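Local coordinates for P43 (Trichuris muris, PDB 6QIX), which is the major secreted protein of the whipworm, tethers to matrix and inhibits the function of the host cytokine interleukin-13, at residues A[38-43]-A[57-62]; A[63-68]-A[112-117]; A[126-131]-A[359-364]. One frame throughout, in Å; residues are numbered along the deposited sequence.

Interaction 1 (A[38-43]-A[57-62]). With NAG (2-acetamido-2-deoxy-beta-D-glucopyranose), chain C; ACT (acetate ion), chain D.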
loop_
_atom_site.group_PDB
_atom_site.type_symbol
_atom_site.label_atom_id
_atom_site.label_comp_id
_atom_site.label_asym_id
_atom_site.label_seq_id
_atom_site.Cartn_x
_atom_site.Cartn_y
_atom_site.Cartn_z
ATOM N N PRO A 38 2.120 -18.412 -1.752
ATOM C CA PRO A 38 2.622 -17.051 -1.970
ATOM C C PRO A 38 1.786 -16.136 -2.888
ATOM O O PRO A 38 0.889 -16.621 -3.594
ATOM C CB PRO A 38 4.007 -17.277 -2.597
ATOM C CG PRO A 38 4.014 -18.718 -3.071
ATOM C CD PRO A 38 3.022 -19.455 -2.268
ATOM N N PRO A 39 2.092 -14.828 -2.853
ATOM C CA PRO A 39 1.278 -13.853 -3.615
ATOM C C PRO A 39 1.113 -14.216 -5.082
ATOM O O PRO A 39 0.004 -14.146 -5.635
ATOM C CB PRO A 39 2.065 -12.537 -3.448
ATOM C CG PRO A 39 2.760 -12.733 -2.099
ATOM C CD PRO A 39 3.145 -14.179 -2.050
ATOM N N GLN A 40 2.201 -14.609 -5.736
ATOM C CA GLN A 40 2.097 -14.979 -7.149
ATOM C C GLN A 40 1.079 -16.099 -7.351
ATOM O O GLN A 40 0.271 -16.062 -8.287
ATOM C CB GLN A 40 3.465 -15.393 -7.701
ATOM C CG GLN A 40 3.423 -15.756 -9.194
ATOM C CD GLN A 40 3.067 -14.563 -10.076
ATOM O OE1 GLN A 40 3.347 -13.418 -9.726
ATOM N NE2 GLN A 40 2.462 -14.831 -11.228
ATOM N N HIS A 41 1.099 -17.105 -6.481
ATOM C CA HIS A 41 0.153 -18.209 -6.612
ATOM C C HIS A 41 -1.280 -17.751 -6.375
ATOM O O HIS A 41 -2.191 -18.137 -7.118
ATOM C CB HIS A 41 0.499 -19.307 -5.626
ATOM C CG HIS A 41 -0.441 -20.462 -5.667
ATOM N ND1 HIS A 41 -1.283 -20.774 -4.621
ATOM C CD2 HIS A 41 -0.675 -21.380 -6.631
ATOM C CE1 HIS A 41 -1.973 -21.860 -4.930
ATOM N NE2 HIS A 41 -1.633 -22.236 -6.151
ATOM N N MET A 42 -1.502 -16.939 -5.342
ATOM C CA MET A 42 -2.853 -16.449 -5.081
ATOM C C MET A 42 -3.334 -15.555 -6.221
ATOM O O MET A 42 -4.485 -15.663 -6.659
ATOM C CB MET A 42 -2.900 -15.709 -3.734
ATOM C CG MET A 42 -4.253 -15.093 -3.406
ATOM S SD MET A 42 -4.252 -14.203 -1.827
ATOM C CE MET A 42 -4.146 -15.627 -0.729
ATOM N N TYR A 43 -2.469 -14.665 -6.717
ATOM C CA TYR A 43 -2.834 -13.850 -7.873
ATOM C C TYR A 43 -3.176 -14.727 -9.081
ATOM O O TYR A 43 -4.140 -14.450 -9.816
ATOM C CB TYR A 43 -1.685 -12.892 -8.197
ATOM C CG TYR A 43 -1.717 -12.383 -9.614
ATOM C CD1 TYR A 43 -2.671 -11.474 -10.007
ATOM C CD2 TYR A 43 -0.798 -12.819 -10.562
ATOM C CE1 TYR A 43 -2.708 -10.988 -11.332
ATOM C CE2 TYR A 43 -0.838 -12.369 -11.859
ATOM C CZ TYR A 43 -1.792 -11.457 -12.241
ATOM O OH TYR A 43 -1.813 -10.993 -13.520
ATOM N N ASN A 57 4.068 -10.710 -13.157
ATOM C CA ASN A 57 5.012 -11.458 -12.326
ATOM C C ASN A 57 5.186 -10.701 -11.013
ATOM O O ASN A 57 5.883 -9.691 -10.969
ATOM C CB ASN A 57 6.349 -11.646 -13.031
ATOM C CG ASN A 57 7.407 -12.250 -12.123
ATOM O OD1 ASN A 57 7.103 -12.668 -11.007
ATOM N ND2 ASN A 57 8.668 -12.296 -12.598
ATOM N N LEU A 58 4.562 -11.196 -9.935
ATOM C CA LEU A 58 4.653 -10.528 -8.644
ATOM C C LEU A 58 5.744 -11.110 -7.759
ATOM O O LEU A 58 5.920 -10.643 -6.631
ATOM C CB LEU A 58 3.320 -10.607 -7.885
ATOM C CG LEU A 58 2.075 -10.082 -8.583
ATOM C CD1 LEU A 58 0.841 -10.170 -7.650
ATOM C CD2 LEU A 58 2.300 -8.638 -9.033
ATOM N N THR A 59 6.462 -12.119 -8.227
ATOM C CA THR A 59 7.522 -12.694 -7.418
ATOM C C THR A 59 8.524 -11.619 -7.039
ATOM O O THR A 59 8.982 -10.859 -7.890
ATOM C CB THR A 59 8.214 -13.822 -8.179
ATOM O OG1 THR A 59 7.235 -14.795 -8.562
ATOM C CG2 THR A 59 9.267 -14.480 -7.301
ATOM N N GLY A 60 8.875 -11.562 -5.757
ATOM C CA GLY A 60 9.851 -10.602 -5.286
ATOM C C GLY A 60 9.279 -9.270 -4.863
ATOM O O GLY A 60 9.998 -8.466 -4.248
ATOM N N VAL A 61 8.004 -9.017 -5.150
ATOM C CA VAL A 61 7.409 -7.737 -4.810
ATOM C C VAL A 61 6.985 -7.699 -3.350
ATOM O O VAL A 61 7.166 -6.684 -2.676
ATOM C CB VAL A 61 6.221 -7.452 -5.745
ATOM C CG1 VAL A 61 5.548 -6.144 -5.367
ATOM C CG2 VAL A 61 6.672 -7.444 -7.189
ATOM N N MET A 62 6.388 -8.767 -2.838
ATOM C CA MET A 62 5.961 -8.772 -1.445
ATOM C C MET A 62 6.062 -10.192 -0.897
ATOM O O MET A 62 5.124 -10.728 -0.307
ATOM C CB MET A 62 4.547 -8.203 -1.297
ATOM C CG MET A 62 3.571 -8.600 -2.380
ATOM S SD MET A 62 1.854 -8.526 -1.813
ATOM C CE MET A 62 1.924 -7.140 -0.680
HETATM C C1 NAG C . 9.763 -12.860 -11.811
HETATM C C2 NAG C . 10.742 -13.626 -12.699
HETATM C C3 NAG C . 11.858 -14.234 -11.851
HETATM C C4 NAG C . 12.547 -13.156 -11.024
HETATM C C5 NAG C . 11.522 -12.394 -10.187
HETATM C C6 NAG C . 12.132 -11.228 -9.430
HETATM C C7 NAG C . 9.743 -14.505 -14.761
HETATM C C8 NAG C . 9.039 -15.661 -15.403
HETATM N N2 NAG C . 10.058 -14.654 -13.468
HETATM O O3 NAG C . 12.817 -14.868 -12.690
HETATM O O4 NAG C . 13.517 -13.746 -10.164
HETATM O O5 NAG C . 10.489 -11.859 -11.033
HETATM O O6 NAG C . 12.144 -10.020 -10.184
HETATM O O7 NAG C . 10.013 -13.477 -15.386
HETATM C C ACT D . -4.877 -8.211 -13.477
HETATM O O ACT D . -3.806 -8.834 -13.584
HETATM O OXT ACT D . -5.076 -6.971 -13.546
HETATM C CH3 ACT D . -6.100 -9.100 -13.166
#
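Gln40, on the first turn of helix 39-49, reaches across to the loop 57-62 and takes the backbone N-H of Leu58 on its amide oxygen. The bond is nearly straight at 163°, with the donor tilted 23° from the carbonyl plane; 2.5 Å from Leu58 N to Gln40 OE1 is unusually short, and the exact length is doubtful. With CG anti to the backbone N, the chain bends at chi2 (65°), which puts CD, and the amide on it, by the loop backbone. Gln40 NE2 donates to the carbonyl O of Arg56, so a glutamine, with one acceptor and one donor, serves the loop twice. Beside it the packing is close and apolar. Leu58, buried, crosses the Tyr43 side chain at about a right angle, its CD1 3.8 Å from Tyr43 CB. Pro39, suited to a helix's first turn because it needs no N-H there, sets CG 4.2 Å from Met62 CG; the same CG makes a van der Waals approach to Met62 O. Within the loop, Asn57 OD1 accepts from Thr59 N at 2.9 Å, an Asx turn, while ND2, the other branch of the amide, carries the N-glycosidic bond to NAG C1; Asn57-Leu58-Thr59 is the Asn-X-Thr sequon of N-glycosylation. The sugar side is the loose one. Across the contact Thr59 OG1 merely brushes Gln40 CB at 3.9 Å; within the loop it bonds weakly to Asn57 OD1. Exposed Gly60, whose positive phi suits glycine, turns the chain next to the sugar. At the far end of the Tyr43 ring, the hydroxyl donates to an acetate, probably from the crystallisation liquor, also held by Arg56 and Tyr145.

Interaction 2 (A[63-68]-A[112-117])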
loop_
_atom_site.group_PDB
_atom_site.type_symbol
_atom_site.label_atom_id
_atom_site.label_comp_id
_atom_site.label_asym_id
_atom_site.label_seq_id
_atom_site.Cartn_x
_atom_site.Cartn_y
_atom_site.Cartn_z
ATOM N N ASP A 63 7.217 -10.816 -1.091
ATOM C CA ASP A 63 7.463 -12.140 -0.546
ATOM C C ASP A 63 7.986 -12.027 0.883
ATOM O O ASP A 63 8.354 -10.948 1.359
ATOM C CB ASP A 63 8.437 -12.905 -1.442
ATOM C CG ASP A 63 7.823 -13.263 -2.791
ATOM O OD1 ASP A 63 6.572 -13.348 -2.867
ATOM O OD2 ASP A 63 8.579 -13.460 -3.764
ATOM N N LEU A 64 7.991 -13.174 1.586
ATOM C CA LEU A 64 8.575 -13.220 2.906
ATOM C C LEU A 64 10.093 -13.062 2.807
ATOM O O LEU A 64 10.704 -13.387 1.772
ATOM C CB LEU A 64 8.224 -14.529 3.596
ATOM C CG LEU A 64 6.758 -14.856 3.814
ATOM C CD1 LEU A 64 6.659 -16.220 4.567
ATOM C CD2 LEU A 64 6.073 -13.738 4.607
ATOM N N PRO A 65 10.734 -12.562 3.865
ATOM C CA PRO A 65 12.178 -12.333 3.787
ATOM C C PRO A 65 12.929 -13.619 3.482
ATOM O O PRO A 65 12.516 -14.715 3.860
ATOM C CB PRO A 65 12.540 -11.777 5.170
ATOM C CG PRO A 65 11.302 -11.900 6.025
ATOM C CD PRO A 65 10.142 -12.018 5.104
ATOM N N HIS A 66 14.044 -13.464 2.773
ATOM C CA HIS A 66 14.793 -14.598 2.248
ATOM C C HIS A 66 14.932 -15.697 3.289
ATOM O O HIS A 66 15.269 -15.444 4.449
ATOM C CB HIS A 66 16.182 -14.138 1.788
ATOM C CG HIS A 66 17.113 -15.270 1.457
ATOM N ND1 HIS A 66 18.202 -15.598 2.239
ATOM C CD2 HIS A 66 17.102 -16.164 0.438
ATOM C CE1 HIS A 66 18.823 -16.642 1.716
ATOM N NE2 HIS A 66 18.176 -17.005 0.623
ATOM N N GLY A 67 14.652 -16.919 2.865
ATOM C CA GLY A 67 14.823 -18.066 3.719
ATOM C C GLY A 67 13.601 -18.480 4.507
ATOM O O GLY A 67 13.656 -19.496 5.216
ATOM N N HIS A 68 12.503 -17.740 4.429
ATOM C CA HIS A 68 11.352 -18.042 5.258
ATOM C C HIS A 68 10.284 -18.738 4.434
ATOM O O HIS A 68 9.873 -18.236 3.384
ATOM C CB HIS A 68 10.801 -16.780 5.910
ATOM C CG HIS A 68 11.635 -16.287 7.053
ATOM N ND1 HIS A 68 11.459 -16.728 8.349
ATOM C CD2 HIS A 68 12.662 -15.402 7.091
ATOM C CE1 HIS A 68 12.328 -16.118 9.139
ATOM N NE2 HIS A 68 13.067 -15.307 8.401
ATOM N N PRO A 112 7.364 -14.299 10.096
ATOM C CA PRO A 112 8.558 -13.534 10.477
ATOM C C PRO A 112 8.306 -12.041 10.479
ATOM O O PRO A 112 7.448 -11.524 9.743
ATOM C CB PRO A 112 9.583 -13.901 9.392
ATOM C CG PRO A 112 8.733 -14.142 8.172
ATOM C CD PRO A 112 7.457 -14.842 8.723
ATOM N N LYS A 113 9.087 -11.333 11.286
ATOM C CA LYS A 113 9.114 -9.877 11.168
ATOM C C LYS A 113 9.695 -9.476 9.824
ATOM O O LYS A 113 10.643 -10.093 9.353
ATOM C CB LYS A 113 9.938 -9.262 12.290
ATOM C CG LYS A 113 9.316 -9.542 13.656
ATOM C CD LYS A 113 10.306 -9.388 14.792
ATOM C CE LYS A 113 10.793 -7.970 14.893
ATOM N NZ LYS A 113 11.272 -7.690 16.254
ATOM N N LEU A 114 9.127 -8.412 9.206
ATOM C CA LEU A 114 9.634 -7.889 7.924
ATOM C C LEU A 114 10.709 -6.836 8.166
ATOM O O LEU A 114 10.583 -6.020 9.091
ATOM C CB LEU A 114 8.490 -7.270 7.098
ATOM C CG LEU A 114 7.307 -8.214 6.898
ATOM C CD1 LEU A 114 6.103 -7.518 6.254
ATOM C CD2 LEU A 114 7.770 -9.412 6.104
ATOM N N PRO A 115 11.752 -6.796 7.323
ATOM C CA PRO A 115 12.774 -5.746 7.458
ATOM C C PRO A 115 12.142 -4.360 7.508
ATOM O O PRO A 115 11.316 -4.010 6.662
ATOM C CB PRO A 115 13.657 -5.929 6.207
ATOM C CG PRO A 115 13.448 -7.374 5.786
ATOM C CD PRO A 115 12.046 -7.776 6.270
ATOM N N HIS A 116 12.483 -3.598 8.553
ATOM C CA HIS A 116 12.072 -2.199 8.673
ATOM C C HIS A 116 10.614 -2.018 9.034
ATOM O O HIS A 116 10.264 -1.029 9.686
ATOM C CB HIS A 116 12.342 -1.442 7.363
ATOM C CG HIS A 116 13.748 -1.594 6.889
ATOM N ND1 HIS A 116 14.818 -1.105 7.597
ATOM C CD2 HIS A 116 14.261 -2.217 5.809
ATOM C CE1 HIS A 116 15.938 -1.429 6.980
ATOM N NE2 HIS A 116 15.629 -2.108 5.892
ATOM N N LEU A 117 9.746 -2.907 8.556
ATOM C CA LEU A 117 8.305 -2.754 8.775
ATOM C C LEU A 117 7.801 -3.559 9.977
ATOM O O LEU A 117 6.673 -3.321 10.463
ATOM C CB LEU A 117 7.547 -3.175 7.508
ATOM C CG LEU A 117 7.234 -2.119 6.454
ATOM C CD1 LEU A 117 8.355 -1.215 6.095
ATOM C CD2 LEU A 117 6.678 -2.833 5.170
#
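His68 lays one face of its imidazole over Pro112, whose CB sits 3.6 Å from the ring centroid and only 17° off the ring normal. This is a CH-pi contact: the C-H groups of Pro112 CB meet the pi cloud, with CB displaced toward the rim, 3.5 Å from both His68 ND1 and CE1. A chi1 of -75° sets His68 CG anti to the carbonyl carbon and so brings the root of the ring by Pro112; the two side chains run past each other in opposite directions. Pro112 CG also supports the second apolar patch, lying 4.0 Å from Pro65 CD. Pro65 meets four successive residues of the other segment, Pro112 to Pro115: its CD meets Leu114 CD2 at 3.7 Å, the two side chains crossing at about a right angle, its CG approaches the carbonyl Lys113 O at 3.8 Å, and its CB faces Pro115 CD at 4.2 Å. Proline suits such a meeting of two irregular segments, because compact, conformationally restricted rings lose little side-chain freedom on packing. No hydrogen bond joins 63-68 to 112-117. Lys113 instead points its CB away from the contact and forms a salt bridge with Glu159, while Tyr121 lies against both Leu64 and Leu114. What brings the histidine back over Pro112 is the turn that precedes it: His68 N donates to Pro65 O at 3.1 Å, and Gly67, with phi 92°, occupies the position where a type II beta turn favours glycine. The contact is thus a proline-rich, loop-to-loop packing built around a type II turn.

Interaction 3 (A[126-131]-A[359-364]). With ACT (acetate ion), chain G.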
loop_
_atom_site.group_PDB
_atom_site.type_symbol
_atom_site.label_atom_id
_atom_site.label_comp_id
_atom_site.label_asym_id
_atom_site.label_seq_id
_atom_site.Cartn_x
_atom_site.Cartn_y
_atom_site.Cartn_z
ATOM N N GLU A 126 -0.161 -1.935 0.090
ATOM C CA GLU A 126 -0.209 -0.608 -0.510
ATOM C C GLU A 126 0.737 -0.505 -1.709
ATOM O O GLU A 126 0.507 0.302 -2.620
ATOM C CB GLU A 126 0.135 0.465 0.529
ATOM C CG GLU A 126 -0.904 0.676 1.619
ATOM C CD GLU A 126 -2.232 1.312 1.151
ATOM O OE1 GLU A 126 -2.263 2.031 0.119
ATOM O OE2 GLU A 126 -3.260 1.081 1.872
ATOM N N LYS A 127 1.820 -1.284 -1.705
ATOM C CA LYS A 127 2.761 -1.266 -2.825
ATOM C C LYS A 127 2.071 -1.636 -4.129
ATOM O O LYS A 127 2.356 -1.049 -5.199
ATOM C CB LYS A 127 3.884 -2.252 -2.531
ATOM C CG LYS A 127 4.949 -2.412 -3.597
ATOM C CD LYS A 127 6.243 -2.989 -2.989
ATOM C CE LYS A 127 7.342 -3.265 -4.025
ATOM N NZ LYS A 127 8.687 -2.748 -3.581
ATOM N N LEU A 128 1.153 -2.614 -4.056
ATOM C CA LEU A 128 0.415 -3.058 -5.233
ATOM C C LEU A 128 -0.771 -2.150 -5.535
ATOM O O LEU A 128 -1.041 -1.869 -6.702
ATOM C CB LEU A 128 -0.062 -4.492 -5.055
ATOM C CG LEU A 128 1.038 -5.540 -5.025
ATOM C CD1 LEU A 128 0.461 -6.930 -4.915
ATOM C CD2 LEU A 128 1.904 -5.449 -6.244
ATOM N N LYS A 129 -1.477 -1.682 -4.514
ATOM C CA LYS A 129 -2.555 -0.720 -4.724
ATOM C C LYS A 129 -2.033 0.511 -5.457
ATOM O O LYS A 129 -2.727 1.088 -6.307
ATOM C CB LYS A 129 -3.185 -0.328 -3.373
ATOM C CG LYS A 129 -3.861 -1.469 -2.658
ATOM C CD LYS A 129 -4.153 -1.083 -1.218
ATOM C CE LYS A 129 -5.445 -0.356 -1.093
ATOM N NZ LYS A 129 -5.814 -0.136 0.372
ATOM N N GLN A 130 -0.786 0.886 -5.203
ATOM C CA GLN A 130 -0.257 2.094 -5.810
ATOM C C GLN A 130 -0.001 1.932 -7.298
ATOM O O GLN A 130 0.249 2.944 -7.983
ATOM C CB GLN A 130 0.997 2.518 -5.032
ATOM C CG GLN A 130 0.615 3.182 -3.706
ATOM C CD GLN A 130 1.780 3.423 -2.784
ATOM O OE1 GLN A 130 2.917 3.226 -3.161
ATOM N NE2 GLN A 130 1.502 3.786 -1.554
ATOM N N CYS A 131 -0.113 0.718 -7.838
ATOM C CA CYS A 131 -0.018 0.578 -9.285
ATOM C C CYS A 131 -1.104 1.390 -9.965
ATOM O O CYS A 131 -0.951 1.801 -11.124
ATOM C CB CYS A 131 -0.157 -0.886 -9.710
ATOM S SG CYS A 131 1.226 -1.955 -9.183
ATOM N N LYS A 359 6.545 0.493 -13.820
ATOM C CA LYS A 359 7.066 -0.831 -13.511
ATOM C C LYS A 359 6.207 -1.929 -14.147
ATOM O O LYS A 359 4.975 -1.825 -14.222
ATOM C CB LYS A 359 7.125 -1.001 -12.004
ATOM C CG LYS A 359 8.222 -0.194 -11.314
ATOM C CD LYS A 359 8.236 -0.515 -9.796
ATOM C CE LYS A 359 9.103 0.496 -9.018
ATOM N NZ LYS A 359 8.987 0.291 -7.500
ATOM N N GLU A 360 6.867 -3.006 -14.605
ATOM C CA GLU A 360 6.168 -3.967 -15.453
ATOM C C GLU A 360 4.975 -4.588 -14.734
ATOM O O GLU A 360 3.912 -4.781 -15.339
ATOM C CB GLU A 360 7.111 -5.064 -15.935
ATOM C CG GLU A 360 6.459 -5.959 -16.959
ATOM C CD GLU A 360 6.267 -5.298 -18.326
ATOM O OE1 GLU A 360 6.872 -4.219 -18.606
ATOM O OE2 GLU A 360 5.516 -5.890 -19.150
ATOM N N TYR A 361 5.127 -4.919 -13.450
ATOM C CA TYR A 361 4.035 -5.606 -12.777
ATOM C C TYR A 361 2.882 -4.666 -12.466
ATOM O O TYR A 361 1.815 -5.149 -12.090
ATOM C CB TYR A 361 4.508 -6.304 -11.482
ATOM C CG TYR A 361 5.044 -5.400 -10.400
ATOM C CD1 TYR A 361 4.199 -4.765 -9.489
ATOM C CD2 TYR A 361 6.404 -5.190 -10.273
ATOM C CE1 TYR A 361 4.703 -3.943 -8.530
ATOM C CE2 TYR A 361 6.907 -4.385 -9.297
ATOM C CZ TYR A 361 6.061 -3.758 -8.439
ATOM O OH TYR A 361 6.584 -2.949 -7.456
ATOM N N CYS A 362 3.058 -3.355 -12.650
ATOM C CA CYS A 362 1.979 -2.399 -12.429
ATOM C C CYS A 362 1.200 -2.055 -13.683
ATOM O O CYS A 362 0.163 -1.397 -13.578
ATOM C CB CYS A 362 2.493 -1.066 -11.861
ATOM S SG CYS A 362 2.877 -1.117 -10.127
ATOM N N LYS A 363 1.684 -2.439 -14.855
ATOM C CA LYS A 363 1.066 -2.011 -16.097
ATOM C C LYS A 363 -0.364 -2.512 -16.197
ATOM O O LYS A 363 -0.691 -3.612 -15.738
ATOM C CB LYS A 363 1.885 -2.520 -17.284
ATOM C CG LYS A 363 3.091 -1.631 -17.606
ATOM C CD LYS A 363 3.960 -2.181 -18.720
ATOM C CE LYS A 363 5.159 -1.279 -18.924
ATOM N NZ LYS A 363 6.120 -1.833 -19.903
ATOM N N ARG A 364 -1.230 -1.684 -16.788
ATOM C CA ARG A 364 -2.572 -2.137 -17.124
ATOM C C ARG A 364 -2.475 -3.350 -18.040
ATOM O O ARG A 364 -1.501 -3.521 -18.775
ATOM C CB ARG A 364 -3.375 -1.011 -17.780
ATOM C CG ARG A 364 -3.949 -0.036 -16.763
ATOM C CD ARG A 364 -4.679 1.110 -17.410
ATOM N NE ARG A 364 -6.010 0.716 -17.848
ATOM C CZ ARG A 364 -6.866 1.521 -18.467
ATOM N NH1 ARG A 364 -6.536 2.776 -18.729
ATOM N NH2 ARG A 364 -8.054 1.065 -18.832
HETATM C C ACT G . -8.210 -1.862 -17.271
HETATM O O ACT G . -8.948 -1.236 -18.083
HETATM O OXT ACT G . -6.965 -1.785 -17.115
HETATM C CH3 ACT G . -8.907 -2.834 -16.299
HETATM O O HOH W 1 9.366 -2.757 -6.927
HETATM O O HOH W 2 -1.285 0.835 -13.718
#
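A disulfide joins the 3-10 segment that continues from helix 126-129 to the segment that follows the last strand, 356-358: Cys131 SG and Cys362 SG are 2.1 Å apart, with a torsion of -55° about the S-S bond. It links parts of the chain more than two hundred residues apart in this disulfide-rich protein, and so ties the C-terminal segment to the first half of the chain. Both sulfurs stand anti to their carbonyl carbons. Cys131 CB and Cys362 CB are 3.4 Å apart, a tight pair consistent with an S-S torsion well below the usual 90° or so in size. Apolar contact is supplied by Tyr361, whose CG takes the crowded position between backbone N and carbonyl carbon (chi1 63°). Its ring crosses Leu128 at about a right angle, with CE1 3.9 Å from Leu128 CD2, and Cys131 SG lies obliquely beside the same ring, 5.1 Å from its centroid, as a sulfur-aromatic contact. A tyrosine suits this place because its ring carbons lie beside Cys131 SG and Leu128 CD2 while its hydroxyl reaches water. There the aliphatic part of Lys127 passes the phenol, CE 3.5 Å from Tyr361 OH. Polar contacts across the pair run through water. One water, in the plane of the Tyr361 ring, bonds to Tyr361 OH and Lys359 NZ and weakly to Lys127 NZ, and by accepting from both ammonium groups it probably eases the repulsion between them; Lys359 NZ has a further partner in His345. A second water donates to both cysteine carbonyls, 2.8 Å to Cys131 O and 2.7 Å to Cys362 O.

How the interactions relate
The three contacts follow one another along the first half of the chain, except that interaction 3 takes its second partner from the C-terminal end. Interactions 1 and 2 share one continuous loop, 57-68, lying between helix 39-49 and strand 79-85; their centres are about 14 Å apart and they meet where Pro39 CD packs on Asp63 OD1. The centres of interactions 1 and 3 are about 12 Å apart, and the two touch through Val61, which packs on Lys127 and Tyr361, and through Met62 against Leu128. Interactions 2 and 3 do not touch, with centres about 20 Å apart. The glycosylated loop thus lies between helix 39-49 and the disulfide-tied C-terminal segment, connecting early and late parts of the secreted protein.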